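Local coordinates for HTH-type transcriptional activator AmpR (Citrobacter freundii, PDB 3KOS), which regulates expression of the beta-lactamase gene as a DNA-binding LysR-family transcription factor, this chain being its effector-binding domain, at residues Y61-G66 / R197-W202; T73-L78 / W183-Q188; P105-Y110 / M134-S139; D113-W118 / V152-V157. All coordinates share one frame; numbering follows the deposited sequence.

Overall arrangement
The four contacts fall into two groups on opposite sides of the chain's centre, about 25 to 26 Å apart between contact centres. Contacts 1 and 2 meet through neighbouring strands 61-66 and 181-187 of the mixed sheet, their centres about 7 Å apart. Contact 1 is a buried helix-on-sheet packing with one close hydroxyl pair, whereas contact 2 is a partly buried antiparallel strand pair with a salt bridge. Contacts 3 and 4, centres about 9 Å apart, share the region of strand 106-109 and helix 114-121. Contact 3 pairs parallel strands beside the second subunit; contact 4, wholly buried, sets indoles against strand 153-156, which lies next to 73-86 in the same mixed sheet.

Contact 1. Residues Y61-G66 / R197-W202; sequences YTIRYG and REFSRW
Ser200 OG comes in beside the C-O bond of Tyr61, well out of the phenol plane, 2.6 Å from Tyr61 OH and 3.0 Å from Tyr61 CZ. Its approach to the ring is oblique and displaced toward one flank: Tyr61 CE2 is 3.1 Å from Ser200 OG, while Tyr61 CE1 is 3.9 Å from Ser200 OG. Below this polar tip the contact is apolar and looser. Tyr61 CD2 stands 4.4 Å from Phe199 CD1, and the next inward-pointing residue of the strand, Ile63, brings CD1 to the edge of the Phe199 ring, close to its plane, at 4.4 Å from CE1.

The torsions explain the reach. Tyr61 has CG anti to its carbonyl carbon (chi1 -85°), which sends the ring out to a helix whose axis lies 11.4 Å from that of the strand; the closest CA pair, Tyr61 and Ser200, is still 9.2 Å apart. From the helix, Phe199 holds CG anti to its backbone N (chi1 179°), dropping its ring toward the sheet. In the second shell, Met196 O, one turn earlier, competes for the serine proton, consistent with a rotamer that sets OG beside the backbone N. Ile16 and Ile184, on the strands either side of 61-66, pack on both Tyr61 and Phe199, and Phe34 meets Phe199 edge-to-face.

The contact buries 187 Å² through long-reaching, mostly apolar side chains. The buried phenol oxygen has Ser200 OG as a close polar neighbour, but Met196 O engages that oxygen too, so the polar link between sheet and helix 194-209 is probably modest.

Contact 2. Residues T73-L78 / W183-Q188; sequences TDAQYL and WITRLQ
An antiparallel strand pair in the mixed sheet joins 73-78 to 183-187, with Asp74 opposite Arg186 and Gln76 opposite Ile184 as hydrogen-bonded pairs. Each pair makes two backbone bonds, for example Gln76 N to Ile184 O at 2.9 Å, and the strand directions differ by 163°.

On the face carrying Asp74 and Gln76, Arg186 NH2 reaches Asp74 OD2 at 3.2 Å in a salt bridge. The oxygen lies in the guanidinium plane, yet the nitrogen meets it from above the carboxylate plane, the two groups being turned 78° apart. A bend at chi3 (60°) brings the guanidinium toward Asp74, while NH1 bonds to Arg190 O, just past its own strand.

On the other face, Tyr77 turns its edge to the six-membered ring of Trp183 in a T-shaped pair, centroids 5.4 Å apart. Tyr77 CB also lies over that face, 4.0 Å from the centroid of the Trp183 six-membered ring, a CH-pi contact. Further along, Thr73 CG2 is pressed tightly against Thr185 CB at 3.4 Å.

Strand 181-187, late in the chain, is thus inserted antiparallel between the mutually parallel strands 61-66 and 73-86, as in the type II periplasmic-binding-protein fold to which LysR effector domains belong.

Contact 3. Residues P105-Y110 / M134-S139; sequences PLLRSY and MVFDSS
The Arg108 guanidinium lies with one face against Val135, whose CG2 is 3.7 Å from Arg108 CZ and offset toward the rim. Phe136 turns a ring edge to the backbone: Arg108 O lies in the ring plane, 3.6 Å from Phe136 CD2, while Leu107 packs obliquely on the same ring, CB to CE2 at 3.8 Å. Tyr110 likewise presents an edge to Phe136 O, near its plane, and its CD1 touches Val135 CG1 at 3.5 Å, the two side chains crossing at about a right angle.

The arginine's course over the valine follows from its torsions and from one bond. Arg108 CG stands between the backbone N and the carbonyl carbon (chi1 65°), and the chain is extended from there to NE. Arg108 NH1 donates to Ser109 O at 2.8 Å, in the carbonyl plane but tilted 16° from the guanidinium plane.

Behind these groups the strands run parallel, directions 30° apart. Met134 N donates to Leu106 O, Arg108 N to Met134 O, and Phe136 N to Arg108 O, the last at 2.8 Å. At the C-terminal end, water 1 bridges the two segments, accepting from Tyr110 N at 3.1 Å and donating to Phe136 O at 3.0 Å.

Beyond the strands, Thr47 of the second subunit bonds with both Tyr110 OH and Asp137 OD1, so the strand ends also face the dimer interface. A glycerol, probably from the crystallisation liquor, bonds to Tyr110 OH as well.

Strand 106-109, helix 114-121 and strand 133-136 form a beta-alpha-beta crossover, the repeating element of the alpha-beta lobes in the periplasmic-binding-protein fold.

Contact 4. Residues D113-W118 / V152-V157; sequences DEWALW and VAIAPV
Ile154 O takes a bond from water 2 at 2.7 Å, and the same water reaches Glu114 OE2 weakly at 2.9 Å, so a single molecule links the backbone of the strand to the carboxylate of the helix. Glu114 OE2 is also bonded to Ser109 OG. The direct meeting of the two residues is apolar in part, Glu114 OE1 standing 3.9 Å from Ile154 CG2.

The remaining contact is apolar and centres on Ile154. Its CG2 lies over the five-membered ring of Trp115, 3.9 Å from that ring's centroid and 26° off the normal, a CH-pi contact. The isoleucine holds CG1 anti to its backbone N (chi1 -174°), which carries the other branch to Trp118: Ile154 CD1 comes to 3.6 Å from Trp118 CB. One residue thus divides its two branches between two tryptophans. At the far end of the Trp115 ring, CH2 rests on Val152 CG1 at 3.7 Å, while Trp115 CZ2 passes obliquely by Val152 O at 3.4 Å.

Each indole N-H is satisfied by a backbone carbonyl, Trp115 NE1 by Leu107 O and Trp118 NE1 by Thr175 O, which restrains the turn of the rings.

The helix runs nearly perpendicular to the strand, at 85°, with the axes 10.0 Å apart. Through Trp115 and Trp118, helix 114-121 covers one side of strand 153-156, Pro85 of strand 73-86 packing on both indoles, while Ala153 and Ala155 point away to helix 139-147.

Contact 1. Residues Y61-G66 / R197-W202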
# COMPACT_ATOMS: atom_id res chain seq x y z
N TYR A 61 4.37 1.60 19.80
CA TYR A 61 3.14 2.27 19.41
C TYR A 61 2.65 1.75 18.06
O TYR A 61 3.45 1.32 17.22
CB TYR A 61 3.39 3.76 19.22
CG TYR A 61 3.32 4.61 20.47
CD1 TYR A 61 2.31 4.43 21.41
CD2 TYR A 61 4.24 5.63 20.68
CE1 TYR A 61 2.24 5.24 22.55
CE2 TYR A 61 4.17 6.43 21.81
CZ TYR A 61 3.18 6.23 22.73
OH TYR A 61 3.13 7.05 23.84
N THR A 62 1.35 1.84 17.85
CA THR A 62 0.73 1.56 16.56
C THR A 62 -0.04 2.80 16.12
O THR A 62 -0.85 3.34 16.88
CB THR A 62 -0.27 0.41 16.67
OG1 THR A 62 0.39 -0.75 17.19
CG2 THR A 62 -0.88 0.08 15.31
N ILE A 63 0.21 3.29 14.91
CA ILE A 63 -0.63 4.36 14.40
C ILE A 63 -1.59 3.71 13.42
O ILE A 63 -1.17 2.96 12.56
CB ILE A 63 0.19 5.47 13.74
CG1 ILE A 63 1.01 6.20 14.82
CG2 ILE A 63 -0.75 6.43 13.01
CD1 ILE A 63 1.96 7.27 14.28
N ARG A 64 -2.88 3.97 13.61
CA ARG A 64 -3.91 3.22 12.91
C ARG A 64 -5.15 4.05 12.64
O ARG A 64 -5.35 5.12 13.24
CB ARG A 64 -4.30 2.00 13.75
CG ARG A 64 -4.99 2.36 15.04
CD ARG A 64 -4.70 1.32 16.12
NE ARG A 64 -5.01 -0.03 15.67
CZ ARG A 64 -4.76 -1.13 16.38
NH1 ARG A 64 -5.07 -2.33 15.90
NH2 ARG A 64 -4.20 -1.02 17.58
N TYR A 65 -6.00 3.55 11.75
CA TYR A 65 -7.27 4.18 11.43
C TYR A 65 -8.37 3.43 12.17
O TYR A 65 -8.41 2.20 12.15
CB TYR A 65 -7.53 4.06 9.93
CG TYR A 65 -8.89 4.54 9.45
CD1 TYR A 65 -9.97 3.67 9.39
CD2 TYR A 65 -9.08 5.85 9.02
CE1 TYR A 65 -11.21 4.09 8.93
CE2 TYR A 65 -10.32 6.28 8.55
CZ TYR A 65 -11.38 5.39 8.50
OH TYR A 65 -12.61 5.79 8.05
N GLY A 66 -9.26 4.17 12.83
CA GLY A 66 -10.36 3.53 13.52
C GLY A 66 -11.16 4.46 14.41
O GLY A 66 -11.13 5.68 14.24
N ARG A 197 6.59 8.83 25.32
CA ARG A 197 5.88 10.03 25.76
C ARG A 197 6.31 11.22 24.91
O ARG A 197 5.48 12.06 24.55
CB ARG A 197 6.14 10.31 27.25
CG ARG A 197 5.39 9.39 28.20
CD ARG A 197 5.57 9.81 29.69
NE ARG A 197 6.90 9.47 30.18
CZ ARG A 197 7.23 8.28 30.67
NH1 ARG A 197 6.31 7.33 30.76
NH2 ARG A 197 8.46 8.03 31.09
N GLU A 198 7.59 11.29 24.61
CA GLU A 198 8.12 12.40 23.83
C GLU A 198 7.62 12.39 22.39
O GLU A 198 7.20 13.41 21.86
CB GLU A 198 9.65 12.42 23.90
CG GLU A 198 10.11 12.93 25.27
CD GLU A 198 11.59 12.79 25.52
OE1 GLU A 198 12.28 12.09 24.75
OE2 GLU A 198 12.07 13.37 26.52
N PHE A 199 7.66 11.22 21.77
CA PHE A 199 7.12 11.10 20.42
C PHE A 199 5.63 11.46 20.37
O PHE A 199 5.20 12.20 19.48
CB PHE A 199 7.35 9.70 19.86
CG PHE A 199 6.79 9.52 18.47
CD1 PHE A 199 5.50 9.07 18.29
CD2 PHE A 199 7.55 9.85 17.36
CE1 PHE A 199 4.96 8.91 17.02
CE2 PHE A 199 7.02 9.70 16.08
CZ PHE A 199 5.73 9.23 15.91
N SER A 200 4.84 10.94 21.30
CA SER A 200 3.40 11.24 21.34
C SER A 200 3.14 12.71 21.52
O SER A 200 2.26 13.28 20.85
CB SER A 200 2.72 10.50 22.49
OG SER A 200 2.73 9.12 22.26
N ARG A 201 3.86 13.34 22.44
CA ARG A 201 3.69 14.77 22.66
C ARG A 201 4.07 15.57 21.42
O ARG A 201 3.38 16.51 21.04
CB ARG A 201 4.52 15.26 23.86
CG ARG A 201 4.04 14.75 25.21
CD ARG A 201 4.55 15.63 26.37
NE ARG A 201 6.00 15.78 26.37
CZ ARG A 201 6.83 15.14 27.20
NH1 ARG A 201 6.36 14.30 28.11
NH2 ARG A 201 8.14 15.36 27.11
N TRP A 202 5.18 15.19 20.79
CA TRP A 202 5.62 15.88 19.59
C TRP A 202 4.56 15.80 18.48
O TRP A 202 4.24 16.80 17.83
CB TRP A 202 6.93 15.30 19.06
CG TRP A 202 7.18 15.73 17.65
CD1 TRP A 202 7.68 16.94 17.24
CD2 TRP A 202 6.94 14.97 16.46
NE1 TRP A 202 7.76 16.97 15.87
CE2 TRP A 202 7.31 15.78 15.37
CE3 TRP A 202 6.45 13.68 16.22
CZ2 TRP A 202 7.20 15.35 14.04
CZ3 TRP A 202 6.34 13.25 14.89
CH2 TRP A 202 6.71 14.08 13.83

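Contact 2. Residues T73-L78 / W183-Q188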
# COMPACT_ATOMS: atom_id res chain seq x y z
N THR A 73 -6.46 -1.17 25.34
CA THR A 73 -5.59 -0.31 24.56
C THR A 73 -5.71 1.12 25.01
O THR A 73 -6.81 1.64 25.20
CB THR A 73 -5.96 -0.39 23.07
OG1 THR A 73 -5.50 -1.63 22.52
CG2 THR A 73 -5.33 0.74 22.32
N ASP A 74 -4.57 1.77 25.19
CA ASP A 74 -4.53 3.18 25.51
C ASP A 74 -4.42 3.93 24.19
O ASP A 74 -3.38 3.88 23.54
CB ASP A 74 -3.31 3.46 26.38
CG ASP A 74 -3.28 4.88 26.90
OD1 ASP A 74 -4.33 5.56 26.84
OD2 ASP A 74 -2.21 5.32 27.38
N ALA A 75 -5.49 4.63 23.81
CA ALA A 75 -5.56 5.28 22.50
C ALA A 75 -5.59 6.80 22.62
O ALA A 75 -6.30 7.35 23.46
CB ALA A 75 -6.79 4.79 21.74
N GLN A 76 -4.81 7.46 21.77
CA GLN A 76 -4.80 8.92 21.72
C GLN A 76 -5.11 9.41 20.31
O GLN A 76 -4.53 8.94 19.34
CB GLN A 76 -3.45 9.47 22.21
CG GLN A 76 -3.33 10.97 22.03
CD GLN A 76 -2.37 11.60 23.02
OE1 GLN A 76 -1.28 11.06 23.29
NE2 GLN A 76 -2.75 12.75 23.58
N TYR A 77 -6.04 10.35 20.20
CA TYR A 77 -6.50 10.87 18.92
C TYR A 77 -5.38 11.66 18.26
O TYR A 77 -4.71 12.47 18.91
CB TYR A 77 -7.74 11.75 19.13
CG TYR A 77 -8.36 12.36 17.88
CD1 TYR A 77 -7.94 13.59 17.42
CD2 TYR A 77 -9.39 11.72 17.22
CE1 TYR A 77 -8.51 14.17 16.30
CE2 TYR A 77 -9.99 12.30 16.10
CZ TYR A 77 -9.54 13.52 15.65
OH TYR A 77 -10.12 14.10 14.54
N LEU A 78 -5.16 11.42 16.97
CA LEU A 78 -4.14 12.16 16.23
C LEU A 78 -4.79 13.22 15.36
O LEU A 78 -4.53 14.41 15.52
CB LEU A 78 -3.28 11.23 15.36
CG LEU A 78 -2.43 10.21 16.13
CD1 LEU A 78 -1.70 9.31 15.15
CD2 LEU A 78 -1.45 10.92 17.06
N TRP A 183 -5.38 7.38 15.04
CA TRP A 183 -5.07 7.29 16.47
C TRP A 183 -3.68 6.70 16.66
O TRP A 183 -3.18 5.97 15.80
CB TRP A 183 -6.05 6.34 17.15
CG TRP A 183 -7.47 6.77 17.08
CD1 TRP A 183 -8.33 6.63 16.03
CD2 TRP A 183 -8.22 7.41 18.13
NE1 TRP A 183 -9.56 7.15 16.35
CE2 TRP A 183 -9.52 7.63 17.64
CE3 TRP A 183 -7.91 7.82 19.43
CZ2 TRP A 183 -10.51 8.24 18.40
CZ3 TRP A 183 -8.89 8.42 20.19
CH2 TRP A 183 -10.18 8.63 19.67
N ILE A 184 -3.07 7.01 17.80
CA ILE A 184 -1.87 6.29 18.20
C ILE A 184 -2.21 5.43 19.43
O ILE A 184 -2.85 5.91 20.36
CB ILE A 184 -0.68 7.25 18.47
CG1 ILE A 184 0.61 6.45 18.73
CG2 ILE A 184 -0.99 8.22 19.61
CD1 ILE A 184 1.91 7.28 18.60
N THR A 185 -1.82 4.17 19.42
CA THR A 185 -2.26 3.26 20.47
C THR A 185 -1.11 2.46 21.08
O THR A 185 -0.16 2.09 20.39
CB THR A 185 -3.39 2.29 19.98
OG1 THR A 185 -2.87 1.33 19.05
CG2 THR A 185 -4.50 3.08 19.31
N ARG A 186 -1.21 2.22 22.39
CA ARG A 186 -0.26 1.41 23.13
C ARG A 186 -1.06 0.28 23.78
O ARG A 186 -2.10 0.53 24.39
CB ARG A 186 0.40 2.27 24.22
CG ARG A 186 1.30 1.52 25.19
CD ARG A 186 1.74 2.42 26.38
NE ARG A 186 0.60 2.92 27.15
CZ ARG A 186 0.09 2.30 28.21
NH1 ARG A 186 0.63 1.16 28.64
NH2 ARG A 186 -0.94 2.82 28.86
N LEU A 187 -0.61 -0.95 23.63
CA LEU A 187 -1.23 -2.04 24.38
C LEU A 187 -1.14 -1.66 25.85
O LEU A 187 -0.10 -1.21 26.30
CB LEU A 187 -0.51 -3.36 24.15
CG LEU A 187 -0.75 -4.03 22.80
CD1 LEU A 187 -0.04 -5.37 22.74
CD2 LEU A 187 -2.25 -4.20 22.58
N GLN A 188 -2.21 -1.85 26.60
CA GLN A 188 -2.18 -1.50 28.02
C GLN A 188 -1.08 -2.25 28.75
O GLN A 188 -0.56 -1.78 29.76
CB GLN A 188 -3.54 -1.70 28.68
CG GLN A 188 -4.57 -0.69 28.19
CD GLN A 188 -5.79 -0.58 29.08
OE1 GLN A 188 -6.28 -1.58 29.62
NE2 GLN A 188 -6.30 0.64 29.24

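Contact 3. Residues P105-Y110 / M134-S139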
# COMPACT_ATOMS: atom_id res chain seq x y z
N PRO A 105 -16.61 2.16 -12.22
CA PRO A 105 -16.50 1.19 -11.13
C PRO A 105 -16.16 1.93 -9.84
O PRO A 105 -15.63 3.03 -9.90
CB PRO A 105 -15.33 0.31 -11.56
CG PRO A 105 -15.25 0.47 -13.04
CD PRO A 105 -15.64 1.89 -13.30
N LEU A 106 -16.45 1.32 -8.70
CA LEU A 106 -16.18 1.95 -7.42
C LEU A 106 -15.00 1.28 -6.75
O LEU A 106 -14.83 0.07 -6.84
CB LEU A 106 -17.42 1.89 -6.53
CG LEU A 106 -18.67 2.60 -7.07
CD1 LEU A 106 -19.87 2.36 -6.16
CD2 LEU A 106 -18.41 4.10 -7.24
N LEU A 107 -14.18 2.07 -6.07
CA LEU A 107 -13.06 1.56 -5.30
C LEU A 107 -13.36 1.86 -3.85
O LEU A 107 -13.75 2.99 -3.52
CB LEU A 107 -11.75 2.26 -5.70
CG LEU A 107 -11.51 2.42 -7.21
CD1 LEU A 107 -10.19 3.12 -7.49
CD2 LEU A 107 -11.56 1.09 -7.94
N ARG A 108 -13.19 0.87 -2.98
CA ARG A 108 -13.44 1.06 -1.56
C ARG A 108 -12.49 0.23 -0.70
O ARG A 108 -11.76 -0.62 -1.22
CB ARG A 108 -14.89 0.71 -1.21
CG ARG A 108 -15.24 -0.75 -1.40
CD ARG A 108 -16.53 -1.06 -0.64
NE ARG A 108 -17.04 -2.40 -0.91
CZ ARG A 108 -16.65 -3.50 -0.27
NH1 ARG A 108 -15.71 -3.45 0.66
NH2 ARG A 108 -17.20 -4.66 -0.58
N SER A 109 -12.48 0.50 0.60
CA SER A 109 -11.70 -0.30 1.54
C SER A 109 -12.48 -1.55 1.91
O SER A 109 -13.56 -1.80 1.37
CB SER A 109 -11.42 0.51 2.81
OG SER A 109 -12.58 0.49 3.63
N TYR A 110 -11.94 -2.32 2.85
CA TYR A 110 -12.63 -3.51 3.34
C TYR A 110 -13.93 -3.21 4.10
O TYR A 110 -14.64 -4.14 4.49
CB TYR A 110 -11.72 -4.33 4.24
CG TYR A 110 -10.76 -5.24 3.51
CD1 TYR A 110 -9.99 -4.78 2.45
CD2 TYR A 110 -10.60 -6.57 3.91
CE1 TYR A 110 -9.09 -5.62 1.79
CE2 TYR A 110 -9.72 -7.41 3.26
CZ TYR A 110 -8.96 -6.93 2.21
OH TYR A 110 -8.07 -7.78 1.57
N MSE A 134 -14.00 -2.71 -6.62
CA MSE A 134 -12.72 -3.30 -6.24
C MSE A 134 -12.39 -2.88 -4.82
O MSE A 134 -12.63 -1.73 -4.45
CB MSE A 134 -11.62 -2.86 -7.22
CG MSE A 134 -12.08 -2.92 -8.67
SE MSE A 134 -10.61 -2.50 -9.90
CE MSE A 134 -9.82 -4.26 -9.75
N VAL A 135 -11.85 -3.81 -4.05
CA VAL A 135 -11.68 -3.64 -2.62
C VAL A 135 -10.20 -3.57 -2.23
O VAL A 135 -9.42 -4.41 -2.66
CB VAL A 135 -12.34 -4.83 -1.87
CG1 VAL A 135 -12.10 -4.72 -0.37
CG2 VAL A 135 -13.83 -4.88 -2.20
N PHE A 136 -9.83 -2.59 -1.41
CA PHE A 136 -8.43 -2.33 -1.10
C PHE A 136 -8.08 -2.37 0.38
O PHE A 136 -8.79 -1.80 1.20
CB PHE A 136 -8.02 -0.97 -1.66
CG PHE A 136 -8.09 -0.91 -3.15
CD1 PHE A 136 -6.96 -1.19 -3.91
CD2 PHE A 136 -9.28 -0.62 -3.79
CE1 PHE A 136 -7.02 -1.16 -5.29
CE2 PHE A 136 -9.34 -0.60 -5.18
CZ PHE A 136 -8.22 -0.87 -5.93
N ASP A 137 -6.97 -3.02 0.71
CA ASP A 137 -6.50 -3.10 2.08
C ASP A 137 -5.88 -1.77 2.51
O ASP A 137 -5.82 -1.45 3.70
CB ASP A 137 -5.47 -4.22 2.24
CG ASP A 137 -4.19 -3.98 1.43
OD1 ASP A 137 -4.27 -3.51 0.27
OD2 ASP A 137 -3.10 -4.28 1.95
N SER A 138 -5.41 -1.00 1.54
CA SER A 138 -4.70 0.25 1.84
C SER A 138 -5.17 1.36 0.91
O SER A 138 -5.28 1.14 -0.29
CB SER A 138 -3.20 0.05 1.66
OG SER A 138 -2.51 1.30 1.60
N SER A 139 -5.46 2.54 1.44
CA SER A 139 -5.87 3.66 0.60
C SER A 139 -4.76 4.09 -0.34
O SER A 139 -5.03 4.69 -1.38
CB SER A 139 -6.27 4.87 1.46
OG SER A 139 -7.55 4.67 2.03
O HOH W 1 -9.21 -1.69 4.16

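Contact 4. Residues D113-W118 / V152-V157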
# COMPACT_ATOMS: atom_id res chain seq x y z
N ASP A 113 -19.76 -0.64 3.46
CA ASP A 113 -20.83 0.33 3.25
C ASP A 113 -20.36 1.78 3.05
O ASP A 113 -21.16 2.70 3.14
CB ASP A 113 -21.85 0.26 4.39
CG ASP A 113 -21.24 0.57 5.75
OD1 ASP A 113 -20.03 0.84 5.82
OD2 ASP A 113 -21.98 0.53 6.76
N GLU A 114 -19.07 1.98 2.78
CA GLU A 114 -18.56 3.34 2.58
C GLU A 114 -19.32 4.10 1.49
O GLU A 114 -19.69 5.26 1.67
CB GLU A 114 -17.07 3.30 2.24
CG GLU A 114 -16.18 2.90 3.40
CD GLU A 114 -14.74 2.68 2.97
OE1 GLU A 114 -14.50 2.41 1.78
OE2 GLU A 114 -13.85 2.77 3.84
N TRP A 115 -19.53 3.45 0.35
CA TRP A 115 -20.24 4.10 -0.75
C TRP A 115 -21.72 4.29 -0.44
O TRP A 115 -22.29 5.33 -0.74
CB TRP A 115 -20.02 3.35 -2.07
CG TRP A 115 -18.74 3.76 -2.71
CD1 TRP A 115 -17.60 3.01 -2.83
CD2 TRP A 115 -18.45 5.03 -3.30
NE1 TRP A 115 -16.61 3.75 -3.46
CE2 TRP A 115 -17.12 4.99 -3.76
CE3 TRP A 115 -19.19 6.21 -3.47
CZ2 TRP A 115 -16.51 6.08 -4.39
CZ3 TRP A 115 -18.59 7.29 -4.10
CH2 TRP A 115 -17.26 7.22 -4.55
N ALA A 116 -22.34 3.29 0.19
CA ALA A 116 -23.73 3.42 0.60
C ALA A 116 -23.89 4.63 1.52
O ALA A 116 -24.82 5.42 1.37
CB ALA A 116 -24.20 2.15 1.30
N LEU A 117 -22.95 4.79 2.45
CA LEU A 117 -23.03 5.88 3.41
C LEU A 117 -22.79 7.25 2.77
O LEU A 117 -23.49 8.20 3.08
CB LEU A 117 -22.08 5.65 4.58
CG LEU A 117 -22.45 4.43 5.43
CD1 LEU A 117 -21.33 4.03 6.37
CD2 LEU A 117 -23.74 4.69 6.21
N TRP A 118 -21.81 7.35 1.87
CA TRP A 118 -21.58 8.64 1.22
C TRP A 118 -22.77 9.05 0.35
O TRP A 118 -23.22 10.20 0.41
CB TRP A 118 -20.28 8.66 0.41
CG TRP A 118 -19.92 10.03 -0.03
CD1 TRP A 118 -19.21 10.96 0.68
CD2 TRP A 118 -20.27 10.65 -1.27
NE1 TRP A 118 -19.10 12.12 -0.05
CE2 TRP A 118 -19.74 11.96 -1.24
CE3 TRP A 118 -20.97 10.23 -2.40
CZ2 TRP A 118 -19.90 12.84 -2.30
CZ3 TRP A 118 -21.13 11.11 -3.45
CH2 TRP A 118 -20.60 12.40 -3.40
N VAL A 152 -13.67 5.27 -9.29
CA VAL A 152 -13.73 6.38 -8.35
C VAL A 152 -13.48 5.83 -6.95
O VAL A 152 -14.15 4.89 -6.52
CB VAL A 152 -15.10 7.08 -8.40
CG1 VAL A 152 -15.16 8.22 -7.38
CG2 VAL A 152 -15.36 7.60 -9.81
N ALA A 153 -12.50 6.40 -6.26
CA ALA A 153 -12.14 5.98 -4.91
C ALA A 153 -12.88 6.80 -3.87
O ALA A 153 -13.42 7.86 -4.17
CB ALA A 153 -10.64 6.15 -4.71
N ILE A 154 -12.92 6.30 -2.65
CA ILE A 154 -13.35 7.12 -1.53
C ILE A 154 -12.36 6.88 -0.40
O ILE A 154 -12.12 5.74 0.00
CB ILE A 154 -14.83 6.85 -1.13
CG1 ILE A 154 -15.28 7.84 -0.03
CG2 ILE A 154 -15.03 5.39 -0.71
CD1 ILE A 154 -16.79 7.82 0.23
N ALA A 155 -11.77 7.96 0.10
CA ALA A 155 -10.65 7.85 1.03
C ALA A 155 -10.45 9.14 1.81
O ALA A 155 -11.04 10.17 1.48
CB ALA A 155 -9.37 7.47 0.26
N PRO A 156 -9.62 9.09 2.87
CA PRO A 156 -9.37 10.30 3.66
C PRO A 156 -8.64 11.37 2.85
O PRO A 156 -7.46 11.21 2.53
CB PRO A 156 -8.50 9.80 4.80
CG PRO A 156 -8.88 8.37 4.97
CD PRO A 156 -9.08 7.89 3.53
N VAL A 157 -9.33 12.45 2.54
CA VAL A 157 -8.80 13.41 1.58
C VAL A 157 -7.50 14.06 2.06
O VAL A 157 -6.60 14.32 1.25
CB VAL A 157 -9.84 14.51 1.24
CG1 VAL A 157 -11.13 13.88 0.75
CG2 VAL A 157 -10.12 15.38 2.43
O HOH W 2 -11.89 3.97 2.03